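Long-range contact in aldose-aldose oxidoreductase (PDB 5A04), which probably oxidises one aldose while reducing another, using a nicotinamide cofactor held in a Rossmann-fold domain: residues I21-S32 against K290-S301. Numbering follows the deposited sequence.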
ATOM      1  N   ILE A  21      -1.867 -29.401   5.164  1.00 15.70           N
ATOM      2  CA  ILE A  21      -2.953 -28.580   4.652  1.00 15.01           C
ATOM      3  C   ILE A  21      -3.823 -29.312   3.623  1.00 17.33           C
ATOM      4  O   ILE A  21      -5.038 -29.408   3.786  1.00 18.59           O
ATOM      5  CB  ILE A  21      -2.411 -27.278   4.039  1.00 17.22           C
ATOM      6  CG1 ILE A  21      -1.442 -26.595   5.010  1.00 17.99           C
ATOM      7  CG2 ILE A  21      -3.564 -26.358   3.679  1.00 18.76           C
ATOM      8  CD1 ILE A  21      -2.095 -26.196   6.356  1.00 23.44           C
ATOM      9  N   ILE A  22      -3.222 -29.829   2.555  1.00 16.20           N
ATOM     10  CA  ILE A  22      -4.023 -30.421   1.484  1.00 14.80           C
ATOM     11  C   ILE A  22      -4.617 -31.802   1.832  1.00 16.59           C
ATOM     12  O   ILE A  22      -5.825 -32.024   1.693  1.00 16.15           O
ATOM     13  CB  ILE A  22      -3.195 -30.549   0.184  1.00 14.61           C
ATOM     14  CG1 ILE A  22      -2.827 -29.155  -0.361  1.00 15.46           C
ATOM     15  CG2 ILE A  22      -3.970 -31.341  -0.878  1.00 13.97           C
ATOM     16  CD1 ILE A  22      -4.023 -28.233  -0.648  1.00 15.91           C
ATOM     17  N   MET A  23      -3.789 -32.742   2.268  1.00 14.53           N
ATOM     18  CA  MET A  23      -4.277 -34.117   2.373  1.00 15.16           C
ATOM     19  C   MET A  23      -5.467 -34.287   3.348  1.00 14.18           C
ATOM     20  O   MET A  23      -6.383 -35.054   3.046  1.00 14.87           O
ATOM     21  CB  MET A  23      -3.120 -35.057   2.731  1.00 15.92           C
ATOM     22  CG  MET A  23      -2.288 -35.418   1.471  1.00 14.33           C
ATOM     23  SD  MET A  23      -0.659 -36.074   1.846  1.00 20.83           S
ATOM     24  CE  MET A  23      -1.065 -37.597   2.686  1.00 19.19           C
ATOM     25  N   PRO A  24      -5.484 -33.562   4.483  1.00 16.40           N
ATOM     26  CA  PRO A  24      -6.680 -33.704   5.330  1.00 16.19           C
ATOM     27  C   PRO A  24      -7.961 -33.193   4.679  1.00 17.67           C
ATOM     28  O   PRO A  24      -9.047 -33.590   5.092  1.00 17.54           O
ATOM     29  CB  PRO A  24      -6.341 -32.850   6.555  1.00 17.00           C
ATOM     30  CG  PRO A  24      -4.859 -32.886   6.628  1.00 15.09           C
ATOM     31  CD  PRO A  24      -4.419 -32.817   5.180  1.00 15.56           C
ATOM     32  N   ARG A  25      -7.843 -32.316   3.681  1.00 15.84           N
ATOM     33  CA  ARG A  25      -9.026 -31.687   3.110  1.00 16.40           C
ATOM     34  C   ARG A  25      -9.708 -32.492   2.006  1.00 14.73           C
ATOM     35  O   ARG A  25     -10.715 -32.049   1.446  1.00 17.50           O
ATOM     36  CB  ARG A  25      -8.667 -30.282   2.609  1.00 18.05           C
ATOM     37  CG  ARG A  25      -8.152 -29.372   3.742  1.00 15.99           C
ATOM     38  CD  ARG A  25      -9.268 -28.734   4.576  1.00 17.73           C
ATOM     39  NE  ARG A  25     -10.028 -29.683   5.406  1.00 17.93           N
ATOM     40  CZ  ARG A  25      -9.666 -30.087   6.622  1.00 18.47           C
ATOM     41  NH1 ARG A  25      -8.530 -29.655   7.185  1.00 17.02           N
ATOM     42  NH2 ARG A  25     -10.455 -30.927   7.287  1.00 23.14           N
ATOM     43  N   PHE A  26      -9.210 -33.690   1.703  1.00 15.92           N
ATOM     44  CA  PHE A  26     -10.019 -34.580   0.878  1.00 15.70           C
ATOM     45  C   PHE A  26     -11.312 -34.967   1.613  1.00 16.49           C
ATOM     46  O   PHE A  26     -12.290 -35.386   0.990  1.00 17.35           O
ATOM     47  CB  PHE A  26      -9.221 -35.820   0.476  1.00 17.75           C
ATOM     48  CG  PHE A  26      -8.243 -35.554  -0.631  1.00 16.17           C
ATOM     49  CD1 PHE A  26      -8.663 -35.557  -1.954  1.00 17.04           C
ATOM     50  CD2 PHE A  26      -6.913 -35.271  -0.345  1.00 17.48           C
ATOM     51  CE1 PHE A  26      -7.752 -35.281  -2.997  1.00 15.48           C
ATOM     52  CE2 PHE A  26      -6.004 -34.998  -1.373  1.00 16.05           C
ATOM     53  CZ  PHE A  26      -6.440 -34.999  -2.698  1.00 16.07           C
ATOM     54  N   ALA A  27     -11.317 -34.798   2.930  1.00 19.79           N
ATOM     55  CA  ALA A  27     -12.493 -35.135   3.742  1.00 20.37           C
ATOM     56  C   ALA A  27     -13.770 -34.449   3.255  1.00 21.79           C
ATOM     57  O   ALA A  27     -14.847 -35.055   3.259  1.00 22.15           O
ATOM     58  CB  ALA A  27     -12.247 -34.783   5.208  1.00 19.27           C
ATOM     59  N   GLU A  28     -13.653 -33.192   2.837  1.00 17.96           N
ATOM     60  CA  GLU A  28     -14.816 -32.427   2.407  1.00 18.36           C
ATOM     61  C   GLU A  28     -15.040 -32.404   0.891  1.00 19.00           C
ATOM     62  O   GLU A  28     -15.955 -31.743   0.420  1.00 20.42           O
ATOM     63  CB  GLU A  28     -14.709 -30.992   2.920  1.00 19.53           C
ATOM     64  CG  GLU A  28     -14.673 -30.857   4.439  1.00 17.62           C
ATOM     65  CD  GLU A  28     -13.283 -30.974   5.037  1.00 21.23           C
ATOM     66  OE1 GLU A  28     -12.287 -30.871   4.295  1.00 18.60           O
ATOM     67  OE2 GLU A  28     -13.183 -31.164   6.266  1.00 22.36           O
ATOM     68  N   CYS A  29     -14.218 -33.121   0.128  1.00 18.42           N
ATOM     69  CA  CYS A  29     -14.402 -33.176  -1.325  1.00 18.04           C
ATOM     70  C   CYS A  29     -15.583 -34.032  -1.733  1.00 21.42           C
ATOM     71  O   CYS A  29     -15.890 -35.033  -1.086  1.00 22.92           O
ATOM     72  CB  CYS A  29     -13.160 -33.724  -2.017  1.00 16.51           C
ATOM     73  SG  CYS A  29     -11.758 -32.608  -1.958  1.00 17.94           S
ATOM     74  N   GLU A  30     -16.210 -33.652  -2.840  1.00 19.19           N
ATOM     75  CA  GLU A  30     -17.319 -34.421  -3.394  1.00 20.10           C
ATOM     76  C   GLU A  30     -16.958 -35.151  -4.673  1.00 22.35           C
ATOM     77  O   GLU A  30     -17.668 -36.068  -5.080  1.00 21.84           O
ATOM     78  CB  GLU A  30     -18.510 -33.515  -3.683  1.00 22.51           C
ATOM     79  CG  GLU A  30     -19.095 -32.861  -2.465  1.00 25.52           C
ATOM     80  CD  GLU A  30     -20.153 -31.852  -2.838  1.00 35.14           C
ATOM     81  OE1 GLU A  30     -19.804 -30.844  -3.486  1.00 35.82           O
ATOM     82  OE2 GLU A  30     -21.334 -32.079  -2.498  1.00 40.31           O
ATOM     83  N   HIS A  31     -15.868 -34.736  -5.318  1.00 21.15           N
ATOM     84  CA  HIS A  31     -15.512 -35.301  -6.620  1.00 18.72           C
ATOM     85  C   HIS A  31     -14.051 -35.689  -6.715  1.00 17.51           C
ATOM     86  O   HIS A  31     -13.540 -35.924  -7.813  1.00 19.94           O
ATOM     87  CB  HIS A  31     -15.857 -34.311  -7.733  1.00 20.38           C
ATOM     88  CG  HIS A  31     -17.317 -34.011  -7.813  1.00 25.66           C
ATOM     89  ND1 HIS A  31     -18.245 -34.950  -8.212  1.00 28.75           N
ATOM     90  CD2 HIS A  31     -18.016 -32.893  -7.506  1.00 26.77           C
ATOM     91  CE1 HIS A  31     -19.453 -34.418  -8.158  1.00 29.32           C
ATOM     92  NE2 HIS A  31     -19.341 -33.172  -7.733  1.00 30.97           N
ATOM     93  N   SER A  32     -13.394 -35.766  -5.562  1.00 18.09           N
ATOM     94  CA  SER A  32     -11.969 -36.067  -5.490  1.00 17.57           C
ATOM     95  C   SER A  32     -11.681 -37.035  -4.365  1.00 18.55           C
ATOM     96  O   SER A  32     -12.315 -36.971  -3.320  1.00 19.42           O
ATOM     97  CB  SER A  32     -11.156 -34.784  -5.272  1.00 17.01           C
ATOM     98  OG  SER A  32     -11.614 -33.776  -6.153  1.00 18.74           O
ATOM     99  N   LYS A 290     -17.979 -25.322   0.392  1.00 23.80           N
ATOM    100  CA  LYS A 290     -16.913 -25.993   1.118  1.00 21.07           C
ATOM    101  C   LYS A 290     -15.685 -25.103   1.144  1.00 19.22           C
ATOM    102  O   LYS A 290     -15.632 -24.083   0.448  1.00 17.80           O
ATOM    103  CB  LYS A 290     -16.597 -27.355   0.493  1.00 26.54           C
ATOM    104  CG  LYS A 290     -15.989 -27.292  -0.883  1.00 22.83           C
ATOM    105  CD  LYS A 290     -15.806 -28.691  -1.481  1.00 25.27           C
ATOM    106  CE  LYS A 290     -17.116 -29.290  -1.974  1.00 25.52           C
ATOM    107  NZ  LYS A 290     -17.277 -29.167  -3.463  1.00 26.94           N
ATOM    108  N   ASN A 291     -14.720 -25.493   1.967  1.00 16.55           N
ATOM    109  CA  ASN A 291     -13.524 -24.691   2.200  1.00 16.63           C
ATOM    110  C   ASN A 291     -12.694 -24.547   0.926  1.00 17.33           C
ATOM    111  O   ASN A 291     -12.833 -25.341  -0.012  1.00 16.56           O
ATOM    112  CB  ASN A 291     -12.683 -25.318   3.313  1.00 15.32           C
ATOM    113  CG  ASN A 291     -12.057 -26.642   2.889  1.00 17.90           C
ATOM    114  OD1 ASN A 291     -11.019 -26.657   2.233  1.00 16.75           O
ATOM    115  ND2 ASN A 291     -12.695 -27.761   3.254  1.00 15.58           N
ATOM    116  N   GLN A 292     -11.820 -23.544   0.906  1.00 14.98           N
ATOM    117  CA  GLN A 292     -11.061 -23.229  -0.311  1.00 14.64           C
ATOM    118  C   GLN A 292     -10.194 -24.392  -0.821  1.00 15.39           C
ATOM    119  O   GLN A 292      -9.958 -24.501  -2.027  1.00 14.84           O
ATOM    120  CB  GLN A 292     -10.175 -21.995  -0.077  1.00 15.13           C
ATOM    121  CG  GLN A 292      -9.126 -22.156   1.028  1.00 14.99           C
ATOM    122  CD  GLN A 292      -8.333 -20.878   1.278  1.00 17.27           C
ATOM    123  OE1 GLN A 292      -7.878 -20.227   0.332  1.00 17.17           O
ATOM    124  NE2 GLN A 292      -8.178 -20.504   2.554  1.00 16.33           N
ATOM    125  N   PHE A 293      -9.704 -25.244   0.077  1.00 14.57           N
ATOM    126  CA  PHE A 293      -8.798 -26.321  -0.328  1.00 14.81           C
ATOM    127  C   PHE A 293      -9.571 -27.429  -1.030  1.00 14.72           C
ATOM    128  O   PHE A 293      -9.228 -27.837  -2.139  1.00 15.17           O
ATOM    129  CB  PHE A 293      -8.035 -26.867   0.888  1.00 14.49           C
ATOM    130  CG  PHE A 293      -7.363 -25.793   1.685  1.00 14.09           C
ATOM    131  CD1 PHE A 293      -6.165 -25.237   1.259  1.00 14.96           C
ATOM    132  CD2 PHE A 293      -7.948 -25.313   2.841  1.00 15.41           C
ATOM    133  CE1 PHE A 293      -5.563 -24.224   1.990  1.00 16.42           C
ATOM    134  CE2 PHE A 293      -7.345 -24.302   3.580  1.00 15.62           C
ATOM    135  CZ  PHE A 293      -6.153 -23.757   3.148  1.00 17.04           C
ATOM    136  N   SER A 294     -10.624 -27.915  -0.379  1.00 13.98           N
ATOM    137  CA  SER A 294     -11.481 -28.927  -0.985  1.00 14.47           C
ATOM    138  C   SER A 294     -12.123 -28.413  -2.264  1.00 15.02           C
ATOM    139  O   SER A 294     -12.291 -29.161  -3.231  1.00 16.51           O
ATOM    140  CB  SER A 294     -12.574 -29.352   0.003  1.00 13.87           C
ATOM    141  OG  SER A 294     -11.978 -29.754   1.227  1.00 16.01           O
ATOM    142  N   ALA A 295     -12.507 -27.141  -2.259  1.00 13.41           N
ATOM    143  CA  ALA A 295     -13.064 -26.524  -3.464  1.00 13.96           C
ATOM    144  C   ALA A 295     -12.050 -26.494  -4.616  1.00 14.35           C
ATOM    145  O   ALA A 295     -12.405 -26.698  -5.779  1.00 16.03           O
ATOM    146  CB  ALA A 295     -13.545 -25.115  -3.154  1.00 15.51           C
ATOM    147  N   GLN A 296     -10.798 -26.211  -4.292  1.00 14.55           N
ATOM    148  CA  GLN A 296      -9.753 -26.166  -5.320  1.00 13.06           C
ATOM    149  C   GLN A 296      -9.575 -27.560  -5.927  1.00 14.79           C
ATOM    150  O   GLN A 296      -9.544 -27.719  -7.151  1.00 15.03           O
ATOM    151  CB  GLN A 296      -8.431 -25.654  -4.725  1.00 14.08           C
ATOM    152  CG  GLN A 296      -7.275 -25.646  -5.735  1.00 15.55           C
ATOM    153  CD  GLN A 296      -5.929 -25.499  -5.060  1.00 20.74           C
ATOM    154  OE1 GLN A 296      -5.559 -24.410  -4.642  1.00 23.33           O
ATOM    155  NE2 GLN A 296      -5.185 -26.595  -4.960  1.00 20.37           N
ATOM    156  N   LEU A 297      -9.508 -28.570  -5.061  1.00 13.83           N
ATOM    157  CA  LEU A 297      -9.339 -29.956  -5.502  1.00 15.61           C
ATOM    158  C   LEU A 297     -10.508 -30.383  -6.381  1.00 17.47           C
ATOM    159  O   LEU A 297     -10.310 -30.958  -7.458  1.00 15.88           O
ATOM    160  CB  LEU A 297      -9.198 -30.897  -4.294  1.00 15.21           C
ATOM    161  CG  LEU A 297      -7.948 -30.719  -3.423  1.00 13.77           C
ATOM    162  CD1 LEU A 297      -8.084 -31.425  -2.082  1.00 15.52           C
ATOM    163  CD2 LEU A 297      -6.715 -31.227  -4.156  1.00 14.06           C
ATOM    164  N   ASP A 298     -11.727 -30.095  -5.929  1.00 16.00           N
ATOM    165  CA  ASP A 298     -12.906 -30.493  -6.684  1.00 15.93           C
ATOM    166  C   ASP A 298     -13.037 -29.737  -8.000  1.00 20.46           C
ATOM    167  O   ASP A 298     -13.599 -30.269  -8.952  1.00 18.76           O
ATOM    168  CB  ASP A 298     -14.179 -30.297  -5.856  1.00 18.43           C
ATOM    169  CG  ASP A 298     -14.509 -31.507  -4.978  1.00 19.07           C
ATOM    170  OD1 ASP A 298     -13.910 -32.598  -5.144  1.00 17.72           O
ATOM    171  OD2 ASP A 298     -15.393 -31.361  -4.109  1.00 18.46           O
ATOM    172  N   HIS A 299     -12.517 -28.513  -8.069  1.00 18.44           N
ATOM    173  CA  HIS A 299     -12.634 -27.753  -9.311  1.00 17.43           C
ATOM    174  C   HIS A 299     -11.959 -28.486 -10.467  1.00 16.43           C
ATOM    175  O   HIS A 299     -12.536 -28.604 -11.543  1.00 17.58           O
ATOM    176  CB  HIS A 299     -12.031 -26.349  -9.177  1.00 16.37           C
ATOM    177  CG  HIS A 299     -12.215 -25.500 -10.399  1.00 17.41           C
ATOM    178  ND1 HIS A 299     -13.452 -25.060 -10.819  1.00 20.74           N
ATOM    179  CD2 HIS A 299     -11.318 -25.008 -11.289  1.00 17.40           C
ATOM    180  CE1 HIS A 299     -13.309 -24.329 -11.912  1.00 20.79           C
ATOM    181  NE2 HIS A 299     -12.025 -24.287 -12.221  1.00 19.68           N
ATOM    182  N   LEU A 300     -10.741 -28.974 -10.247  1.00 16.58           N
ATOM    183  CA  LEU A 300     -10.025 -29.653 -11.324  1.00 16.74           C
ATOM    184  C   LEU A 300     -10.778 -30.919 -11.715  1.00 17.47           C
ATOM    185  O   LEU A 300     -10.998 -31.183 -12.895  1.00 18.33           O
ATOM    186  CB  LEU A 300      -8.586 -29.983 -10.917  1.00 15.76           C
ATOM    187  CG  LEU A 300      -7.764 -30.726 -11.979  1.00 17.76           C
ATOM    188  CD1 LEU A 300      -7.833 -30.008 -13.323  1.00 18.31           C
ATOM    189  CD2 LEU A 300      -6.318 -30.867 -11.507  1.00 18.68           C
ATOM    190  N   SER A 301     -11.197 -31.681 -10.711  1.00 16.91           N
ATOM    191  CA  SER A 301     -11.960 -32.905 -10.952  1.00 18.99           C
ATOM    192  C   SER A 301     -13.225 -32.637 -11.765  1.00 18.63           C
ATOM    193  O   SER A 301     -13.524 -33.352 -12.735  1.00 20.89           O
ATOM    194  CB  SER A 301     -12.328 -33.566  -9.622  1.00 16.71           C
ATOM    195  OG  SER A 301     -11.159 -33.967  -8.936  1.00 18.13           O
TER
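With chi1 at -87° and the end of its side chain swung across to 29-32, D298 sets its carboxylate against the backbone that E30 and H31 present; K290, bent at chi3 and chi4, brings its ammonium to the same group. E30 N meets D298 OD2 at 2.7 Å in a straight bond on the syn lone pair, whereas H31 N reaches OD1 from above the carboxylate plane, 2.9 Å away. The anti lone pair of OD1 accepts from the hydroxyl of S32, and that of OD2 from K290 NZ. Each oxygen is thus gripped twice, which fixes the rotation of the carboxylate. K290 NZ also bridges to E30 OE1 (3.0 Å), probably offsetting the proximity of the two acids. The hydroxyl of S32 also lies near that of S301, with OG of S32 2.8 Å from OG of S301.

Nearer the start of helix 292-306, S294 OG donates to R25 O at 2.6 Å, in the carbonyl plane on a lone pair. N291 caps the helix by accepting from S294 N through OD1, while its ND2 makes a weak bond to E28 OE1, the amide and carboxylate planes nearly perpendicular. E28 is itself held side-on by NE and NH2 of R25.

Between these polar groups the packing is apolar: L297 CD1 sits over the centre of the F26 ring, 4.0 Å from its centroid in a CH-pi contact, and also touches C29 SG. At the cofactor-side end of the contact, I21 CG2 covers one face of F293 toward the rim, with Q292 CG over the opposite face. L297 O additionally accepts from Y9 on strand 7-12. Helix 292-306, from the C-terminal family region, thereby packs against the end of helix 16-22 and the connection that runs from it into strand 32-38 of the NADPH-binding Rossmann fold, with F293 near the cofactor.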